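Side-chain contacts in intracellular exo-alpha-(1->5)-L-arabinofuranosidase (Bifidobacterium longum, PDB 2Y2W), which hydrolyses terminal alpha-(1->5)-linked L-arabinofuranosyl residues of arabinan and also acts on arabinoxylan, helping to break down plant cell walls: residues W210-E215 against K236-M241; D179-V184 against K242-G247. One frame throughout, in Å; residues are numbered along the deposited sequence.

In the fold
Both contacts belong to the (beta/alpha)8 barrel and share helix 227-244. Interaction 1 packs that helix inward on barrel strand 209-212, and every residue that touches is buried; interaction 2 lies within the outer helix layer, joining the helix's C-terminal end to helix 174-185, its centre about 25 Å from the centre of the chain, against about 19 Å for interaction 1. Interaction 1 buries about twice the area and adds an aromatic face and a thioether to its aliphatic groups, whereas interaction 2 sets one leucine against an alanine and a partly exposed glutamate. They meet where Leu181 CD2 lies 3.8 Å from Met241 CG and where Trp210 packs on Val184.

Interaction 1 of 2, residues W210-E215 against K236-M241; sequences WCIGNE and KVAHAM
Met241 lays its terminal methyl over one face of the Trp210 indole, while Ile212 rests on Val237 and Ala238: here a strand of the (beta/alpha)8 barrel meets the helix of its own beta-alpha-beta unit, 209-212, 227-244 and 249-252. The segment axes approach to 9.9 Å, their N-to-C directions 149° apart. The tight part is at Trp210, where Met241 CE stands 3.5 Å from Trp210 CD2, in a CH-pi contact over the face of the five-membered ring but displaced from its centre toward CE3. A bend at chi3 (70°) turns this methyl onto the ring; SD lies farther out and oblique, in a Met-aromatic contact. The ring's NE1 bonds to the carbonyl of Ile207. With an alanine in place of the indole, the Met241 methyl would probably lose the face it rests on, and the Ile207 carbonyl its N-H partner. The far side of the helix takes no part: Lys236 and His239 face a second subunit, where Lys236 forms a salt bridge with Glu229 of that subunit. Beyond the strand's C-terminal end, Asn214 and Glu215 belong to the probable substrate site and leave the helix untouched. Ile212 divides its branches, CG2 3.8 Å from Val237 CG1 and CD1 3.8 Å from Ala238 CB.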
loop_
_atom_site.group_PDB
_atom_site.type_symbol
_atom_site.label_atom_id
_atom_site.label_comp_id
_atom_site.label_asym_id
_atom_site.label_seq_id
_atom_site.Cartn_x
_atom_site.Cartn_y
_atom_site.Cartn_z
ATOM N N TRP D 210 0.201 -22.451 3.134
ATOM C CA TRP D 210 0.188 -21.265 2.280
ATOM C C TRP D 210 1.497 -20.495 2.382
ATOM O O TRP D 210 2.030 -20.303 3.477
ATOM C CB TRP D 210 -0.962 -20.330 2.667
ATOM C CG TRP D 210 -2.335 -20.877 2.422
ATOM C CD1 TRP D 210 -2.946 -21.894 3.096
ATOM C CD2 TRP D 210 -3.284 -20.413 1.452
ATOM N NE1 TRP D 210 -4.207 -22.105 2.594
ATOM C CE2 TRP D 210 -4.440 -21.208 1.587
ATOM C CE3 TRP D 210 -3.266 -19.404 0.479
ATOM C CZ2 TRP D 210 -5.568 -21.026 0.791
ATOM C CZ3 TRP D 210 -4.387 -19.226 -0.313
ATOM C CH2 TRP D 210 -5.524 -20.034 -0.152
ATOM N N CYS D 211 2.003 -20.045 1.237
ATOM C CA CYS D 211 3.178 -19.182 1.197
ATOM C C CYS D 211 2.771 -17.724 1.005
ATOM O O CYS D 211 2.195 -17.355 -0.022
ATOM C CB CYS D 211 4.139 -19.619 0.091
ATOM S SG CYS D 211 4.770 -21.284 0.308
ATOM N N ILE D 212 3.067 -16.905 2.010
ATOM C CA ILE D 212 2.729 -15.491 1.970
ATOM C C ILE D 212 3.803 -14.731 1.190
ATOM O O ILE D 212 4.792 -14.251 1.754
ATOM C CB ILE D 212 2.520 -14.915 3.393
ATOM C CG1 ILE D 212 1.539 -15.794 4.175
ATOM C CG2 ILE D 212 1.996 -13.485 3.325
ATOM C CD1 ILE D 212 1.662 -15.691 5.672
ATOM N N GLY D 213 3.598 -14.647 -0.121
ATOM C CA GLY D 213 4.538 -13.993 -1.019
ATOM C C GLY D 213 5.656 -14.907 -1.465
ATOM O O GLY D 213 5.748 -16.056 -1.023
ATOM N N ASN D 214 6.504 -14.381 -2.346
ATOM C CA ASN D 214 7.671 -15.095 -2.840
ATOM C C ASN D 214 8.906 -14.203 -2.896
ATOM O O ASN D 214 8.835 -13.063 -3.364
ATOM C CB ASN D 214 7.402 -15.663 -4.231
ATOM C CG ASN D 214 8.584 -16.426 -4.779
ATOM O OD1 ASN D 214 8.808 -17.582 -4.422
ATOM N ND2 ASN D 214 9.356 -15.783 -5.646
ATOM N N GLU D 215 10.028 -14.737 -2.411
ATOM C CA GLU D 215 11.350 -14.102 -2.506
ATOM C C GLU D 215 11.307 -12.573 -2.436
ATOM O O GLU D 215 11.898 -11.881 -3.268
ATOM C CB GLU D 215 12.078 -14.565 -3.779
ATOM C CG GLU D 215 12.502 -16.035 -3.769
ATOM C CD GLU D 215 13.275 -16.444 -5.016
ATOM O OE1 GLU D 215 12.899 -16.019 -6.130
ATOM O OE2 GLU D 215 14.261 -17.200 -4.883
ATOM N N LYS D 236 0.202 -8.730 9.019
ATOM C CA LYS D 236 -1.193 -8.442 8.677
ATOM C C LYS D 236 -1.877 -9.627 7.988
ATOM O O LYS D 236 -2.973 -10.029 8.382
ATOM C CB LYS D 236 -1.293 -7.191 7.795
ATOM C CG LYS D 236 -1.019 -5.881 8.524
ATOM C CD LYS D 236 -0.907 -4.709 7.550
ATOM C CE LYS D 236 -0.390 -3.447 8.238
ATOM N NZ LYS D 236 0.991 -3.595 8.802
ATOM N N VAL D 237 -1.213 -10.189 6.976
ATOM C CA VAL D 237 -1.780 -11.282 6.179
ATOM C C VAL D 237 -1.891 -12.595 6.965
ATOM O O VAL D 237 -2.919 -13.273 6.898
ATOM C CB VAL D 237 -1.002 -11.496 4.852
ATOM C CG1 VAL D 237 -1.622 -12.619 4.028
ATOM C CG2 VAL D 237 -0.980 -10.212 4.037
ATOM N N ALA D 238 -0.837 -12.942 7.705
ATOM C CA ALA D 238 -0.808 -14.181 8.491
ATOM C C ALA D 238 -1.863 -14.196 9.593
ATOM O O ALA D 238 -2.533 -15.209 9.803
ATOM C CB ALA D 238 0.576 -14.423 9.074
ATOM N N HIS D 239 -2.006 -13.071 10.289
ATOM C CA HIS D 239 -3.026 -12.932 11.326
ATOM C C HIS D 239 -4.440 -13.094 10.774
ATOM O O HIS D 239 -5.234 -13.867 11.314
ATOM C CB HIS D 239 -2.904 -11.585 12.046
ATOM C CG HIS D 239 -4.135 -11.207 12.811
ATOM N ND1 HIS D 239 -5.034 -10.266 12.355
ATOM C CD2 HIS D 239 -4.635 -11.672 13.979
ATOM C CE1 HIS D 239 -6.025 -10.154 13.220
ATOM N NE2 HIS D 239 -5.806 -10.996 14.216
ATOM N N ALA D 240 -4.739 -12.355 9.706
ATOM C CA ALA D 240 -6.063 -12.352 9.091
ATOM C C ALA D 240 -6.446 -13.720 8.536
ATOM O O ALA D 240 -7.585 -14.157 8.688
ATOM C CB ALA D 240 -6.141 -11.293 8.003
ATOM N N MET D 241 -5.495 -14.400 7.904
ATOM C CA MET D 241 -5.754 -15.734 7.379
ATOM C C MET D 241 -6.011 -16.752 8.490
ATOM O O MET D 241 -6.984 -17.507 8.413
ATOM C CB MET D 241 -4.643 -16.188 6.434
ATOM C CG MET D 241 -4.749 -15.557 5.056
ATOM S SD MET D 241 -3.391 -15.981 3.964
ATOM C CE MET D 241 -3.722 -17.715 3.655
#

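Interaction 2 of 2, residues D179-V184 against K242-G247; sequences DELEYV and KLAESG
Leu181 carries the whole of this contact from the side of helix 174-185, sending one methyl to Ala244 and the other to Glu245 at the end of helix 227-244. The apolar part is a single meeting of methyls: Leu181 CD2 lies 3.8 Å from Ala244 CB, the pair whose backbones also come closest, with CA atoms 8.5 Å apart. With CG anti to the backbone N (chi1 172°), the leucine reaches across from its helix toward helix 227-244. The second kind of contact is mixed, an aliphatic group against a carboxylate: Leu181 CD1 lies 4.2 Å from Glu245 OE2, a loose van der Waals approach. Glu245 is the first residue after helix 227-244 to leave helical phi/psi, and its chain runs extended beyond CG, carrying the carboxylate back toward the leucine. Altogether the two segments bury only 110 Å². A second subunit packs nearby, with its Arg135 against Ala244 and Glu182 and its His366 against Glu245. The contact thus joins two outer helices of the barrel, 174-185 and 227-244, while Leu181 and Val184 also pack on Trp210 of strand 209-212, and Glu180 touches Leu165 and Val167 of strand 162-167.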
loop_
_atom_site.group_PDB
_atom_site.type_symbol
_atom_site.label_atom_id
_atom_site.label_comp_id
_atom_site.label_asym_id
_atom_site.label_seq_id
_atom_site.Cartn_x
_atom_site.Cartn_y
_atom_site.Cartn_z
ATOM N N ASP D 179 -9.548 -13.136 -0.241
ATOM C CA ASP D 179 -10.502 -13.494 -1.292
ATOM C C ASP D 179 -10.240 -14.909 -1.828
ATOM O O ASP D 179 -11.172 -15.708 -1.948
ATOM C CB ASP D 179 -10.487 -12.464 -2.432
ATOM C CG ASP D 179 -11.110 -11.120 -2.038
ATOM O OD1 ASP D 179 -11.723 -11.011 -0.951
ATOM O OD2 ASP D 179 -10.980 -10.160 -2.830
ATOM N N GLU D 180 -8.976 -15.216 -2.127
ATOM C CA GLU D 180 -8.594 -16.542 -2.626
ATOM C C GLU D 180 -8.802 -17.631 -1.577
ATOM O O GLU D 180 -9.188 -18.749 -1.910
ATOM C CB GLU D 180 -7.146 -16.559 -3.133
ATOM C CG GLU D 180 -6.709 -17.920 -3.685
ATOM C CD GLU D 180 -5.486 -17.857 -4.581
ATOM O OE1 GLU D 180 -4.514 -17.140 -4.243
ATOM O OE2 GLU D 180 -5.495 -18.547 -5.625
ATOM N N LEU D 181 -8.541 -17.293 -0.315
ATOM C CA LEU D 181 -8.753 -18.209 0.801
ATOM C C LEU D 181 -10.224 -18.620 0.900
ATOM O O LEU D 181 -10.542 -19.802 1.031
ATOM C CB LEU D 181 -8.275 -17.560 2.106
ATOM C CG LEU D 181 -8.548 -18.243 3.450
ATOM C CD1 LEU D 181 -7.884 -19.612 3.537
ATOM C CD2 LEU D 181 -8.080 -17.346 4.576
ATOM N N GLU D 182 -11.109 -17.631 0.829
ATOM C CA GLU D 182 -12.549 -17.850 0.850
ATOM C C GLU D 182 -13.012 -18.650 -0.371
ATOM O O GLU D 182 -13.835 -19.552 -0.244
ATOM C CB GLU D 182 -13.266 -16.502 0.913
ATOM C CG GLU D 182 -14.774 -16.563 1.086
ATOM C CD GLU D 182 -15.402 -15.176 1.208
ATOM O OE1 GLU D 182 -14.663 -14.194 1.454
ATOM O OE2 GLU D 182 -16.638 -15.064 1.073
ATOM N N TYR D 183 -12.476 -18.317 -1.545
ATOM C CA TYR D 183 -12.844 -18.998 -2.788
ATOM C C TYR D 183 -12.437 -20.464 -2.759
ATOM O O TYR D 183 -13.193 -21.341 -3.184
ATOM C CB TYR D 183 -12.204 -18.314 -4.001
ATOM C CG TYR D 183 -12.401 -19.065 -5.301
ATOM C CD1 TYR D 183 -13.511 -18.824 -6.105
ATOM C CD2 TYR D 183 -11.478 -20.025 -5.722
ATOM C CE1 TYR D 183 -13.700 -19.514 -7.290
ATOM C CE2 TYR D 183 -11.659 -20.724 -6.906
ATOM C CZ TYR D 183 -12.771 -20.462 -7.686
ATOM O OH TYR D 183 -12.954 -21.148 -8.860
ATOM N N VAL D 184 -11.238 -20.715 -2.249
ATOM C CA VAL D 184 -10.646 -22.040 -2.288
ATOM C C VAL D 184 -11.142 -22.974 -1.165
ATOM O O VAL D 184 -11.268 -24.183 -1.376
ATOM C CB VAL D 184 -9.099 -21.929 -2.314
ATOM C CG1 VAL D 184 -8.520 -21.855 -0.912
ATOM C CG2 VAL D 184 -8.496 -23.078 -3.071
ATOM N N LYS D 242 -5.164 -16.759 9.523
ATOM C CA LYS D 242 -5.374 -17.646 10.677
ATOM C C LYS D 242 -6.636 -17.301 11.467
ATOM O O LYS D 242 -7.195 -18.159 12.149
ATOM C CB LYS D 242 -4.153 -17.701 11.602
ATOM C CG LYS D 242 -3.215 -18.869 11.307
ATOM C CD LYS D 242 -2.142 -19.052 12.378
ATOM C CE LYS D 242 -2.670 -19.809 13.600
ATOM N NZ LYS D 242 -1.680 -19.819 14.721
ATOM N N LEU D 243 -7.077 -16.049 11.370
ATOM C CA LEU D 243 -8.338 -15.626 11.969
ATOM C C LEU D 243 -9.531 -16.234 11.229
ATOM O O LEU D 243 -10.553 -16.542 11.838
ATOM C CB LEU D 243 -8.439 -14.097 12.002
ATOM C CG LEU D 243 -9.651 -13.429 12.664
ATOM C CD1 LEU D 243 -9.925 -13.954 14.078
ATOM C CD2 LEU D 243 -9.463 -11.923 12.684
ATOM N N ALA D 244 -9.390 -16.399 9.915
ATOM C CA ALA D 244 -10.415 -17.047 9.102
ATOM C C ALA D 244 -10.352 -18.557 9.273
ATOM O O ALA D 244 -11.385 -19.218 9.317
ATOM C CB ALA D 244 -10.262 -16.673 7.636
ATOM N N GLU D 245 -9.139 -19.096 9.367
ATOM C CA GLU D 245 -8.933 -20.528 9.570
ATOM C C GLU D 245 -7.767 -20.810 10.510
ATOM O O GLU D 245 -6.608 -20.568 10.166
ATOM C CB GLU D 245 -8.703 -21.245 8.237
ATOM C CG GLU D 245 -9.964 -21.709 7.540
ATOM C CD GLU D 245 -9.680 -22.642 6.373
ATOM O OE1 GLU D 245 -8.798 -23.521 6.498
ATOM O OE2 GLU D 245 -10.348 -22.502 5.330
ATOM N N SER D 246 -8.090 -21.331 11.692
ATOM C CA SER D 246 -7.088 -21.719 12.688
ATOM C C SER D 246 -6.136 -22.783 12.149
ATOM O O SER D 246 -4.932 -22.718 12.384
ATOM C CB SER D 246 -7.765 -22.240 13.959
ATOM O OG SER D 246 -8.594 -21.253 14.541
ATOM N N GLY D 247 -6.691 -23.749 11.416
ATOM C CA GLY D 247 -5.944 -24.911 10.938
ATOM C C GLY D 247 -4.913 -24.657 9.852
ATOM O O GLY D 247 -4.238 -25.592 9.411
#